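Local coordinates for protein toll (Drosophila melanogaster, PDB 4LXR) that binds the cleaved, active form of the cytokine Spaetzle through its extracellular leucine-rich repeats and thereby switches on signalling in antifungal immunity and dorsal-ventral patterning, at residues 683-686 with 687-691; 700-704 with 705-709; 646-650 with 651-655; 670-674 with 675-679; 582-586 with 587-591. One frame throughout, in Å; residues are numbered along the deposited sequence.

In the fold
All five contacts are local, made within single turns of the extracellular leucine-rich repeat region. Interactions 3 and 4 are the same buried turn in two successive repeats: their strands are neighbours in one sheet, their centres lie about 6 Å apart, and asparagine amides, leucines and one N-acetylglucosamine link them. Interaction 1 is a buried turn of mainly apolar chemistry that leads into the next strand and carries a sugar of its own. It touches interaction 2, a partly buried helix start ruled by backbone bonds. Interaction 5, also partly buried, stands apart in a C-terminal capping region and is mostly polar; with interactions 3 and 4 it reaches the same sheet.

Interaction 1. Residues 683-686 with 687-691; sequences DQLP and TNLTH. With NAG (2-acetamido-2-deoxy-beta-D-glucopyranose), chain K.
Leu685 meets the second half of the turn through one methyl group, its CD2 lying 4.3 Å from CD2 of Leu689, a loose apolar touch between two buried leucines. On its other flanks Leu685 packs against Ile680 and against Phe709 of helix 704-710, which also touches Leu689. The next residue, Pro686, does most of the work. Its carbonyl begins a type I beta turn that ends at Leu689, and the closing bond, Leu689 N to Pro686 O, is a weak one at 3.3 Å. CB of Leu689 sits close to the same oxygen, at 3.2 Å. The Pro686 ring adds an apolar clasp, with CG 3.8 Å from CD1 of Leu689, the two side chains meeting at a slant. What brings that methyl against the proline is the first torsion of Leu689, which sets CG anti to the backbone N (chi1 -155°). The turn is a joint of the leucine-rich repeat solenoid: Pro686 ends one repeat, LRR 17, and the chain then enters LRR 18 and its strand 691-693, with Leu670 of the preceding strand packed against both Pro686 and Leu689. At the corner of the turn the side chain of Asn688 sets out away from the first segment, with CG beside the backbone N (chi1 -70°), and its ND2 is joined to C1 of the N-acetylglucosamine by a 1.4 Å covalent bond. Asn688, Leu689 and Thr690 form the Asn-X-Thr signal for this glycosylation. The sugar is further hydrogen-bonded to Ser666, while Arg717 reaches the carbonyls of Thr687 and Leu689 through weak hydrogen bonds.

Interaction 2. Residues 700-704 with 705-709; sequences QMLNA and TVLGF
Asn703 O receives two backbone N-H groups from the first turn of helix 704-710, and Asn703 itself occupies the N-cap position of that helix. This short helix belongs to LRR 18 of the leucine-rich repeat solenoid and follows the loop after strand 691-693. Of the two donors, Leu707 N makes the regular i to i+4 bond, 3.2 Å from Asn703 O and lying in the carbonyl plane. Val706 N is nearer, 2.9 Å from the same oxygen, yet its N-H points well off the acceptor and the bond is weak. The next carbonyl continues the pattern: Gly708 N donates to Ala704 O at 3.0 Å, tilted 32° from the carbonyl plane. Phe709 N in turn finds Thr705 O, so four successive amide N-H groups, from Val706 to Phe709, have helical acceptors. The Asn703 side chain crosses Thr705 at a slant, its CG 3.5 Å from the CG2 methyl of Thr705, a packing contact and not a polar bond. Thr705 presents that methyl because its hydroxyl takes the place anti to the backbone N (chi1 -179°), leaving CG2 between N and the carbonyl carbon. Buried Leu702, just before the N-cap residue, closes the apolar side of the turn and meets Val706 at about a right angle. Leu707, on the same side, also packs on Pro734 and Phe738, linking this turn to helix 733-740, while the Phe709 ring forms a cation-pi contact with Arg717. Leu702 and Leu707 touch through their CD2 methyls, 4.0 Å apart.

Interaction 3. Residues 646-650 with 651-655; sequences LHLEN and NTLLR. With NAG (2-acetamido-2-deoxy-beta-D-glucopyranose), chain G.
Leu648 O is gripped by two asparagine amides, one from its own repeat and one from the next. Within the turn, ND2 of Asn651 donates to Leu648 O over 3.0 Å; the donor stands above the carbonyl plane, 72° out of it, and therefore does not follow a lone pair. The second grip comes from Asn675 ND2. Asn651 is fully employed in the interior: ND2 also binds Cys623 O, and OD1 accepts from Leu628 N. Having CG beside the backbone N (chi1 -79°) folds this amide back under the type II beta turn that runs from Leu648 to Asn651. Deeper in, CD1 of Leu648 lies 3.8 Å from CD1 of Leu653, the two side chains crossing at about a right angle. On the strand side, His647 ND1 donates to Glu649 OE1 at 2.7 Å, in the plane of the imidazole and on the syn lone pair of the carboxylate. His647 NE2 is bonded to Glu645, so a carboxylate at each ring nitrogen would probably favour the protonated imidazole. Past the turn, CD2 of Leu654 approaches O7 of the N-acetylglucosamine to 3.3 Å, brushing the acetamide of a sugar attached in the following repeat. Inward leucines around an asparagine that bonds to the backbone of its own turn and of the coil before it are the signature of the leucine-rich repeat, LxLxxNxL, with its asparagine ladder.

Interaction 4. Residues 670-674 with 675-679; sequences LHLAG and NNLTS. With NAG (2-acetamido-2-deoxy-beta-D-glucopyranose), chain G.
Leu672 O lies in the plane of the Asn675 amide, 1° out of it, and ND2 of Asn675 donates to this oxygen at 2.9 Å along an almost straight line (177°). Seen from Leu672, the donor comes from above the carbonyl plane. This is one rung of the asparagine ladder of the leucine-rich repeats. The other flat group, the His671 ring, stacks on His647 of the preceding strand and meets the ring of His691 on the next, their planes about 40° apart. Asn675 OD1 accepts from Leu653 N, ND2 also donates to Leu648 O, and Leu672 O has a second donor in Asn697. With a leucine in place of Asn675, Leu653 N would probably lose its acceptor, and Leu672 O and Leu648 O would each lose one donor, inside a buried turn. Gly674 permits the bend: at its positive phi a CB would press on the carbonyl oxygen of Ala673. CD1 of Leu672 also touches CD1 of Leu677 at 4.1 Å, the side chains crossing at about a right angle. Asn676 starts away from the first segment, and its ND2 is bonded to C1 of the N-acetylglucosamine at 1.4 Å.

Interaction 5. Residues 582-586 with 587-591; sequences RQIEP and QTLIC
From Glu585 to Leu589 the backbone makes a 3-10 turn, in which Thr588 N donates to Glu585 O at 2.9 Å and Leu589 N reaches Pro586 O by a weak bond. The threonine hydroxyl reinforces the turn: OG1 of Thr588 donates to Glu585 O over only 2.6 Å, and both donors come from the same face of that carbonyl. Placing OG1 beside its own backbone N (chi1 -36°) allows one residue to hold the oxygen twice. At the outer surface, Glu585 and Gln587 run side by side in the same direction. NE2 of Gln587 donates to the anti lone pair of Glu585 OE1 at 3.2 Å, with the carboxylate and amide planes 53° apart. Gln587 gets there by bending back, its CG in the crowded position between N and the carbonyl carbon (chi1 76°), which also lays OE1 beside the Pro586 ring, 3.9 Å from CD. Were an alanine to stand in for Gln587, the Glu585 carboxylate would probably lose its amide mate and be left to turn, with the flank of the proline less covered. On the inner side, CG2 of Ile584 packs on CD2 of Leu589 at 3.7 Å, both resting on Ile546 of helix 543-549. A water donates to Pro586 O and to Leu589 O. The turn lies in the leucine-rich repeat C-terminal capping region, just ahead of Cys591 and its disulfide to Cys540. Glu585 is thus held both through its carbonyl and through its carboxylate, so polar bonds fix the outside of the turn while aliphatic packing fixes the inside.

Interaction 1. Residues 683-686 with 687-691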
# COMPACT_ATOMS: atom_id res chain seq x y z
N ASP A 683 26.63 62.20 -26.21
CA ASP A 683 25.28 62.55 -25.77
C ASP A 683 24.21 61.63 -26.37
O ASP A 683 23.01 61.85 -26.18
CB ASP A 683 24.96 64.04 -25.98
CG ASP A 683 25.04 64.47 -27.43
OD1 ASP A 683 24.48 63.78 -28.31
OD2 ASP A 683 25.65 65.53 -27.70
N GLN A 684 24.67 60.62 -27.09
CA GLN A 684 23.80 59.55 -27.56
C GLN A 684 23.96 58.31 -26.68
O GLN A 684 23.32 57.29 -26.92
CB GLN A 684 24.13 59.17 -29.01
CG GLN A 684 23.65 60.17 -30.06
CD GLN A 684 24.30 59.94 -31.41
OE1 GLN A 684 25.31 59.24 -31.52
NE2 GLN A 684 23.73 60.53 -32.45
N LEU A 685 24.82 58.40 -25.66
CA LEU A 685 25.12 57.24 -24.84
C LEU A 685 24.44 57.28 -23.48
O LEU A 685 24.74 58.15 -22.68
CB LEU A 685 26.63 57.09 -24.64
CG LEU A 685 27.45 56.90 -25.91
CD1 LEU A 685 28.94 56.89 -25.59
CD2 LEU A 685 27.04 55.61 -26.62
N PRO A 686 23.52 56.34 -23.23
CA PRO A 686 22.81 56.28 -21.95
C PRO A 686 23.76 56.27 -20.75
O PRO A 686 24.85 55.71 -20.82
CB PRO A 686 21.99 54.99 -22.04
CG PRO A 686 22.43 54.30 -23.30
CD PRO A 686 23.00 55.35 -24.19
N THR A 687 23.33 56.91 -19.67
CA THR A 687 24.21 57.22 -18.55
C THR A 687 24.58 56.01 -17.69
O THR A 687 25.67 55.95 -17.13
CB THR A 687 23.62 58.39 -17.70
OG1 THR A 687 24.54 59.48 -17.68
CG2 THR A 687 23.29 57.95 -16.27
N ASN A 688 23.68 55.03 -17.59
CA ASN A 688 23.94 53.83 -16.80
C ASN A 688 24.60 52.71 -17.59
O ASN A 688 24.73 51.58 -17.10
CB ASN A 688 22.65 53.34 -16.14
CG ASN A 688 22.18 54.25 -15.05
OD1 ASN A 688 22.99 54.87 -14.35
ND2 ASN A 688 20.86 54.37 -14.89
N LEU A 689 25.02 53.03 -18.82
CA LEU A 689 25.63 52.07 -19.74
C LEU A 689 26.89 51.42 -19.18
O LEU A 689 27.77 52.12 -18.68
CB LEU A 689 25.97 52.76 -21.08
CG LEU A 689 26.04 51.87 -22.32
CD1 LEU A 689 24.67 51.25 -22.63
CD2 LEU A 689 26.55 52.65 -23.52
N THR A 690 26.98 50.10 -19.29
CA THR A 690 28.17 49.37 -18.86
C THR A 690 28.70 48.46 -19.97
O THR A 690 29.74 47.82 -19.82
CB THR A 690 27.91 48.49 -17.61
OG1 THR A 690 27.03 47.42 -17.97
CG2 THR A 690 27.29 49.30 -16.47
N HIS A 691 27.97 48.40 -21.07
CA HIS A 691 28.39 47.58 -22.21
C HIS A 691 27.94 48.24 -23.52
O HIS A 691 26.76 48.62 -23.67
CB HIS A 691 27.84 46.16 -22.06
CG HIS A 691 28.17 45.25 -23.20
ND1 HIS A 691 29.40 44.63 -23.32
CD2 HIS A 691 27.44 44.84 -24.26
CE1 HIS A 691 29.41 43.89 -24.42
NE2 HIS A 691 28.23 44.00 -25.00
C1 NAG K . 20.57 54.88 -13.57
C2 NAG K . 19.20 55.55 -13.51
C3 NAG K . 18.95 56.10 -12.11
C4 NAG K . 19.11 55.00 -11.07
C5 NAG K . 20.47 54.32 -11.22
C6 NAG K . 20.62 53.11 -10.33
C7 NAG K . 18.26 56.51 -15.56
C8 NAG K . 18.25 57.69 -16.49
N2 NAG K . 19.07 56.60 -14.51
O3 NAG K . 17.65 56.67 -12.03
O4 NAG K . 19.00 55.56 -9.77
O5 NAG K . 20.65 53.85 -12.57
O6 NAG K . 19.96 51.97 -10.88
O7 NAG K . 17.56 55.52 -15.77

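Interaction 2. Residues 700-704 with 705-709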
# COMPACT_ATOMS: atom_id res chain seq x y z
N GLN A 700 34.48 55.10 -38.46
CA GLN A 700 35.83 55.38 -38.92
C GLN A 700 36.70 55.91 -37.80
O GLN A 700 37.93 55.84 -37.86
CB GLN A 700 35.80 56.36 -40.09
CG GLN A 700 35.07 55.82 -41.30
CD GLN A 700 35.48 56.51 -42.59
OE1 GLN A 700 36.57 57.07 -42.69
NE2 GLN A 700 34.60 56.48 -43.59
N MET A 701 36.05 56.41 -36.75
CA MET A 701 36.77 57.13 -35.71
C MET A 701 35.90 57.26 -34.46
O MET A 701 34.69 57.14 -34.53
CB MET A 701 37.17 58.50 -36.27
CG MET A 701 37.34 59.63 -35.28
SD MET A 701 35.79 60.48 -35.00
CE MET A 701 36.38 61.95 -34.16
N LEU A 702 36.53 57.50 -33.31
CA LEU A 702 35.81 57.75 -32.06
C LEU A 702 36.37 58.99 -31.36
O LEU A 702 37.56 59.04 -31.03
CB LEU A 702 35.94 56.55 -31.13
CG LEU A 702 34.73 55.68 -30.80
CD1 LEU A 702 33.80 55.51 -32.00
CD2 LEU A 702 35.23 54.34 -30.29
N ASN A 703 35.52 59.97 -31.11
CA ASN A 703 35.91 61.18 -30.39
C ASN A 703 36.49 60.88 -29.01
O ASN A 703 36.08 59.92 -28.35
CB ASN A 703 34.70 62.12 -30.25
CG ASN A 703 35.11 63.58 -30.11
OD1 ASN A 703 36.25 63.89 -29.73
ND2 ASN A 703 34.18 64.48 -30.43
N ALA A 704 37.45 61.69 -28.58
CA ALA A 704 38.06 61.54 -27.26
C ALA A 704 37.02 61.67 -26.13
O ALA A 704 37.22 61.14 -25.03
CB ALA A 704 39.21 62.53 -27.08
N THR A 705 35.92 62.35 -26.41
CA THR A 705 34.83 62.45 -25.44
C THR A 705 34.12 61.09 -25.23
O THR A 705 33.69 60.77 -24.12
CB THR A 705 33.82 63.54 -25.83
OG1 THR A 705 32.80 63.60 -24.84
CG2 THR A 705 33.19 63.25 -27.18
N VAL A 706 34.02 60.30 -26.30
CA VAL A 706 33.44 58.98 -26.19
C VAL A 706 34.39 58.04 -25.46
O VAL A 706 33.96 57.20 -24.66
CB VAL A 706 33.09 58.40 -27.57
CG1 VAL A 706 32.73 56.92 -27.45
CG2 VAL A 706 31.94 59.17 -28.17
N LEU A 707 35.68 58.20 -25.72
CA LEU A 707 36.70 57.37 -25.07
C LEU A 707 36.74 57.65 -23.58
O LEU A 707 36.96 56.74 -22.78
CB LEU A 707 38.08 57.60 -25.72
CG LEU A 707 38.12 57.35 -27.23
CD1 LEU A 707 39.49 57.70 -27.81
CD2 LEU A 707 37.75 55.91 -27.56
N GLY A 708 36.53 58.91 -23.19
CA GLY A 708 36.49 59.28 -21.79
C GLY A 708 35.33 58.60 -21.07
O GLY A 708 35.48 58.08 -19.96
N PHE A 709 34.17 58.60 -21.73
CA PHE A 709 32.97 57.93 -21.24
C PHE A 709 33.21 56.43 -21.03
O PHE A 709 32.80 55.86 -20.01
CB PHE A 709 31.85 58.15 -22.27
CG PHE A 709 30.54 57.49 -21.93
CD1 PHE A 709 30.32 56.14 -22.22
CD2 PHE A 709 29.50 58.23 -21.36
CE1 PHE A 709 29.11 55.54 -21.91
CE2 PHE A 709 28.29 57.63 -21.06
CZ PHE A 709 28.09 56.28 -21.35

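Interaction 3. Residues 646-650 with 651-655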
# COMPACT_ATOMS: atom_id res chain seq x y z
N LEU A 646 19.34 46.29 -24.63
CA LEU A 646 18.67 46.65 -25.86
C LEU A 646 19.35 45.93 -27.01
O LEU A 646 20.44 46.30 -27.42
CB LEU A 646 18.70 48.16 -26.06
CG LEU A 646 18.11 48.76 -27.33
CD1 LEU A 646 16.63 48.35 -27.53
CD2 LEU A 646 18.25 50.26 -27.22
N HIS A 647 18.70 44.88 -27.48
CA HIS A 647 19.24 44.04 -28.54
C HIS A 647 18.73 44.46 -29.91
O HIS A 647 17.55 44.29 -30.25
CB HIS A 647 18.93 42.56 -28.25
CG HIS A 647 19.80 41.97 -27.18
ND1 HIS A 647 21.02 41.39 -27.44
CD2 HIS A 647 19.63 41.90 -25.84
CE1 HIS A 647 21.56 40.97 -26.31
NE2 HIS A 647 20.74 41.26 -25.32
N LEU A 648 19.64 45.04 -30.69
CA LEU A 648 19.31 45.59 -32.00
C LEU A 648 20.26 45.04 -33.06
O LEU A 648 20.44 45.64 -34.12
CB LEU A 648 19.34 47.12 -31.96
CG LEU A 648 18.29 47.79 -31.08
CD1 LEU A 648 18.52 49.29 -30.95
CD2 LEU A 648 16.89 47.53 -31.62
N GLU A 649 20.84 43.88 -32.78
CA GLU A 649 21.76 43.20 -33.69
C GLU A 649 21.25 43.02 -35.12
O GLU A 649 20.07 42.72 -35.35
CB GLU A 649 22.18 41.83 -33.16
CG GLU A 649 23.00 41.86 -31.89
CD GLU A 649 22.14 41.77 -30.64
OE1 GLU A 649 22.65 41.27 -29.61
OE2 GLU A 649 20.95 42.18 -30.70
N ASN A 650 22.17 43.19 -36.06
CA ASN A 650 21.91 42.96 -37.49
C ASN A 650 20.69 43.69 -38.05
O ASN A 650 19.94 43.15 -38.86
CB ASN A 650 21.87 41.46 -37.81
CG ASN A 650 23.20 40.75 -37.47
OD1 ASN A 650 23.21 39.65 -36.91
ND2 ASN A 650 24.32 41.40 -37.80
N ASN A 651 20.48 44.93 -37.61
CA ASN A 651 19.52 45.82 -38.27
C ASN A 651 20.27 46.75 -39.23
O ASN A 651 21.36 46.40 -39.70
CB ASN A 651 18.71 46.58 -37.22
CG ASN A 651 17.59 45.74 -36.61
OD1 ASN A 651 16.46 45.77 -37.08
ND2 ASN A 651 17.91 44.97 -35.58
N THR A 652 19.71 47.92 -39.56
CA THR A 652 20.50 48.93 -40.28
C THR A 652 20.39 50.32 -39.66
O THR A 652 20.03 51.29 -40.34
CB THR A 652 20.15 49.01 -41.79
OG1 THR A 652 18.76 49.33 -41.96
CG2 THR A 652 20.48 47.70 -42.50
N LEU A 653 20.70 50.41 -38.37
CA LEU A 653 20.61 51.67 -37.63
C LEU A 653 21.51 52.73 -38.24
O LEU A 653 22.71 52.52 -38.43
CB LEU A 653 20.98 51.46 -36.16
CG LEU A 653 20.04 50.70 -35.24
CD1 LEU A 653 20.66 50.58 -33.85
CD2 LEU A 653 18.71 51.39 -35.16
N LEU A 654 20.92 53.89 -38.54
CA LEU A 654 21.66 54.97 -39.16
C LEU A 654 22.28 55.89 -38.10
O LEU A 654 23.37 56.41 -38.29
CB LEU A 654 20.76 55.77 -40.09
CG LEU A 654 20.15 54.98 -41.25
CD1 LEU A 654 19.23 55.87 -42.06
CD2 LEU A 654 21.25 54.37 -42.14
N ARG A 655 21.58 56.06 -36.99
CA ARG A 655 22.04 56.92 -35.92
C ARG A 655 21.40 56.46 -34.60
O ARG A 655 20.44 55.71 -34.62
CB ARG A 655 21.67 58.37 -36.23
CG ARG A 655 22.29 59.42 -35.33
CD ARG A 655 21.84 60.84 -35.72
NE ARG A 655 22.08 61.15 -37.13
CZ ARG A 655 23.27 61.39 -37.66
NH1 ARG A 655 24.37 61.36 -36.90
NH2 ARG A 655 23.38 61.66 -38.96
C1 NAG G . 23.49 49.94 -44.55
C2 NAG G . 22.68 50.32 -45.80
C3 NAG G . 22.69 49.16 -46.80
C4 NAG G . 24.10 48.69 -47.09
C5 NAG G . 24.85 48.41 -45.78
C6 NAG G . 26.32 48.11 -45.99
C7 NAG G . 20.92 51.89 -45.09
C8 NAG G . 19.47 52.04 -44.73
N2 NAG G . 21.32 50.66 -45.43
O3 NAG G . 22.05 49.55 -48.01
O4 NAG G . 24.03 47.49 -47.85
O5 NAG G . 24.80 49.57 -44.94
O6 NAG G . 26.65 46.82 -45.50
O7 NAG G . 21.70 52.84 -45.07

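Interaction 4. Residues 670-674 with 675-679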
# COMPACT_ATOMS: atom_id res chain seq x y z
N LEU A 670 23.94 48.10 -24.59
CA LEU A 670 23.62 48.34 -25.99
C LEU A 670 24.31 47.29 -26.85
O LEU A 670 25.54 47.23 -26.90
CB LEU A 670 24.07 49.73 -26.44
CG LEU A 670 23.18 50.91 -26.09
CD1 LEU A 670 23.86 52.25 -26.41
CD2 LEU A 670 21.84 50.77 -26.82
N HIS A 671 23.51 46.47 -27.53
CA HIS A 671 24.02 45.42 -28.39
C HIS A 671 23.67 45.78 -29.81
O HIS A 671 22.56 45.52 -30.29
CB HIS A 671 23.40 44.07 -28.00
CG HIS A 671 23.55 43.74 -26.55
ND1 HIS A 671 24.59 42.99 -26.05
CD2 HIS A 671 22.80 44.10 -25.47
CE1 HIS A 671 24.47 42.88 -24.74
NE2 HIS A 671 23.40 43.55 -24.37
N LEU A 672 24.63 46.42 -30.49
CA LEU A 672 24.37 47.04 -31.77
C LEU A 672 25.19 46.44 -32.90
O LEU A 672 25.34 47.06 -33.95
CB LEU A 672 24.65 48.55 -31.67
CG LEU A 672 23.98 49.24 -30.48
CD1 LEU A 672 24.50 50.66 -30.32
CD2 LEU A 672 22.45 49.22 -30.66
N ALA A 673 25.74 45.25 -32.70
CA ALA A 673 26.56 44.65 -33.75
C ALA A 673 25.78 44.50 -35.05
O ALA A 673 24.63 44.03 -35.04
CB ALA A 673 27.11 43.29 -33.30
N GLY A 674 26.38 44.92 -36.15
CA GLY A 674 25.81 44.68 -37.46
C GLY A 674 24.83 45.74 -37.92
O GLY A 674 23.82 45.43 -38.54
N ASN A 675 25.12 47.00 -37.62
CA ASN A 675 24.27 48.10 -38.02
C ASN A 675 25.00 49.09 -38.95
O ASN A 675 26.12 48.82 -39.39
CB ASN A 675 23.69 48.79 -36.79
CG ASN A 675 22.50 48.03 -36.22
OD1 ASN A 675 21.40 48.12 -36.75
ND2 ASN A 675 22.72 47.28 -35.15
N ASN A 676 24.36 50.22 -39.26
CA ASN A 676 24.91 51.18 -40.22
C ASN A 676 25.43 52.46 -39.57
O ASN A 676 25.34 53.53 -40.17
CB ASN A 676 23.84 51.56 -41.25
CG ASN A 676 23.68 50.53 -42.36
OD1 ASN A 676 23.69 49.32 -42.12
ND2 ASN A 676 23.52 51.01 -43.59
N LEU A 677 25.96 52.37 -38.35
CA LEU A 677 26.35 53.56 -37.59
C LEU A 677 27.62 54.19 -38.14
O LEU A 677 28.64 53.52 -38.27
CB LEU A 677 26.55 53.22 -36.11
CG LEU A 677 25.31 52.82 -35.30
CD1 LEU A 677 25.65 52.42 -33.87
CD2 LEU A 677 24.30 53.96 -35.31
N THR A 678 27.56 55.49 -38.44
CA THR A 678 28.72 56.19 -38.97
C THR A 678 29.43 57.10 -37.96
O THR A 678 30.57 57.51 -38.18
CB THR A 678 28.38 56.98 -40.25
OG1 THR A 678 27.28 57.87 -39.99
CG2 THR A 678 28.02 56.03 -41.38
N SER A 679 28.78 57.39 -36.84
CA SER A 679 29.39 58.23 -35.82
C SER A 679 28.70 58.04 -34.47
O SER A 679 27.52 57.71 -34.41
CB SER A 679 29.35 59.71 -36.23
OG SER A 679 28.03 60.09 -36.58
C1 NAG G . 23.49 49.94 -44.55
C2 NAG G . 22.68 50.32 -45.80
C3 NAG G . 22.69 49.16 -46.80
C4 NAG G . 24.10 48.69 -47.09
C5 NAG G . 24.85 48.41 -45.78
C6 NAG G . 26.32 48.11 -45.99
C7 NAG G . 20.92 51.89 -45.09
C8 NAG G . 19.47 52.04 -44.73
N2 NAG G . 21.32 50.66 -45.43
O3 NAG G . 22.05 49.55 -48.01
O4 NAG G . 24.03 47.49 -47.85
O5 NAG G . 24.80 49.57 -44.94
O6 NAG G . 26.65 46.82 -45.50
O7 NAG G . 21.70 52.84 -45.07

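Interaction 5. Residues 582-586 with 587-591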
# COMPACT_ATOMS: atom_id res chain seq x y z
N ARG A 582 14.80 20.99 -10.44
CA ARG A 582 16.17 21.08 -9.96
C ARG A 582 17.14 21.46 -11.08
O ARG A 582 18.11 22.20 -10.86
CB ARG A 582 16.61 19.77 -9.28
CG ARG A 582 17.85 19.90 -8.41
CD ARG A 582 18.18 18.61 -7.66
NE ARG A 582 18.57 17.51 -8.55
CZ ARG A 582 19.17 16.39 -8.15
NH1 ARG A 582 19.48 16.21 -6.86
NH2 ARG A 582 19.48 15.45 -9.03
N GLN A 583 16.86 20.97 -12.29
CA GLN A 583 17.74 21.18 -13.44
C GLN A 583 17.62 22.57 -14.06
O GLN A 583 18.37 22.92 -14.96
CB GLN A 583 17.45 20.14 -14.52
CG GLN A 583 17.74 18.70 -14.12
CD GLN A 583 17.49 17.73 -15.25
OE1 GLN A 583 17.49 16.51 -15.06
NE2 GLN A 583 17.27 18.26 -16.45
N ILE A 584 16.66 23.36 -13.58
CA ILE A 584 16.42 24.67 -14.17
C ILE A 584 17.53 25.66 -13.81
O ILE A 584 17.95 25.75 -12.66
CB ILE A 584 15.08 25.25 -13.71
CG1 ILE A 584 13.95 24.31 -14.10
CG2 ILE A 584 14.84 26.62 -14.32
CD1 ILE A 584 12.64 24.75 -13.55
N GLU A 585 17.99 26.39 -14.82
CA GLU A 585 18.93 27.47 -14.59
C GLU A 585 18.15 28.75 -14.36
O GLU A 585 17.28 29.10 -15.16
CB GLU A 585 19.90 27.59 -15.77
CG GLU A 585 20.49 26.24 -16.13
CD GLU A 585 21.69 26.33 -17.04
OE1 GLU A 585 22.08 27.46 -17.40
OE2 GLU A 585 22.23 25.27 -17.40
N PRO A 586 18.43 29.43 -13.24
CA PRO A 586 17.61 30.55 -12.77
C PRO A 586 17.45 31.73 -13.74
O PRO A 586 16.41 32.40 -13.70
CB PRO A 586 18.31 30.98 -11.47
CG PRO A 586 19.68 30.35 -11.51
CD PRO A 586 19.52 29.10 -12.31
N GLN A 587 18.44 31.99 -14.60
CA GLN A 587 18.31 33.10 -15.55
C GLN A 587 17.40 32.76 -16.74
O GLN A 587 17.14 33.61 -17.59
CB GLN A 587 19.68 33.61 -16.02
CG GLN A 587 20.38 32.73 -17.05
CD GLN A 587 21.00 31.48 -16.45
OE1 GLN A 587 21.00 31.30 -15.23
NE2 GLN A 587 21.52 30.61 -17.31
N THR A 588 16.92 31.52 -16.79
CA THR A 588 16.03 31.07 -17.85
C THR A 588 14.59 31.43 -17.52
O THR A 588 13.72 31.43 -18.40
CB THR A 588 16.09 29.54 -18.02
OG1 THR A 588 17.43 29.08 -17.80
CG2 THR A 588 15.65 29.14 -19.42
N LEU A 589 14.34 31.72 -16.25
CA LEU A 589 12.98 31.99 -15.79
C LEU A 589 12.56 33.39 -16.22
O LEU A 589 12.98 34.38 -15.62
CB LEU A 589 12.92 31.87 -14.27
CG LEU A 589 13.34 30.52 -13.70
CD1 LEU A 589 13.34 30.57 -12.18
CD2 LEU A 589 12.43 29.41 -14.19
N ILE A 590 11.75 33.47 -17.26
CA ILE A 590 11.37 34.77 -17.79
C ILE A 590 9.87 35.01 -17.86
O ILE A 590 9.07 34.08 -17.96
CB ILE A 590 12.00 35.02 -19.18
CG1 ILE A 590 11.48 33.99 -20.19
CG2 ILE A 590 13.53 35.03 -19.09
CD1 ILE A 590 11.93 34.27 -21.63
N CYS A 591 9.50 36.28 -17.78
CA CYS A 591 8.12 36.70 -17.99
C CYS A 591 8.07 37.73 -19.12
O CYS A 591 8.76 38.75 -19.07
CB CYS A 591 7.55 37.29 -16.70
SG CYS A 591 7.24 36.06 -15.38
O HOH W 1 15.20 34.95 -14.17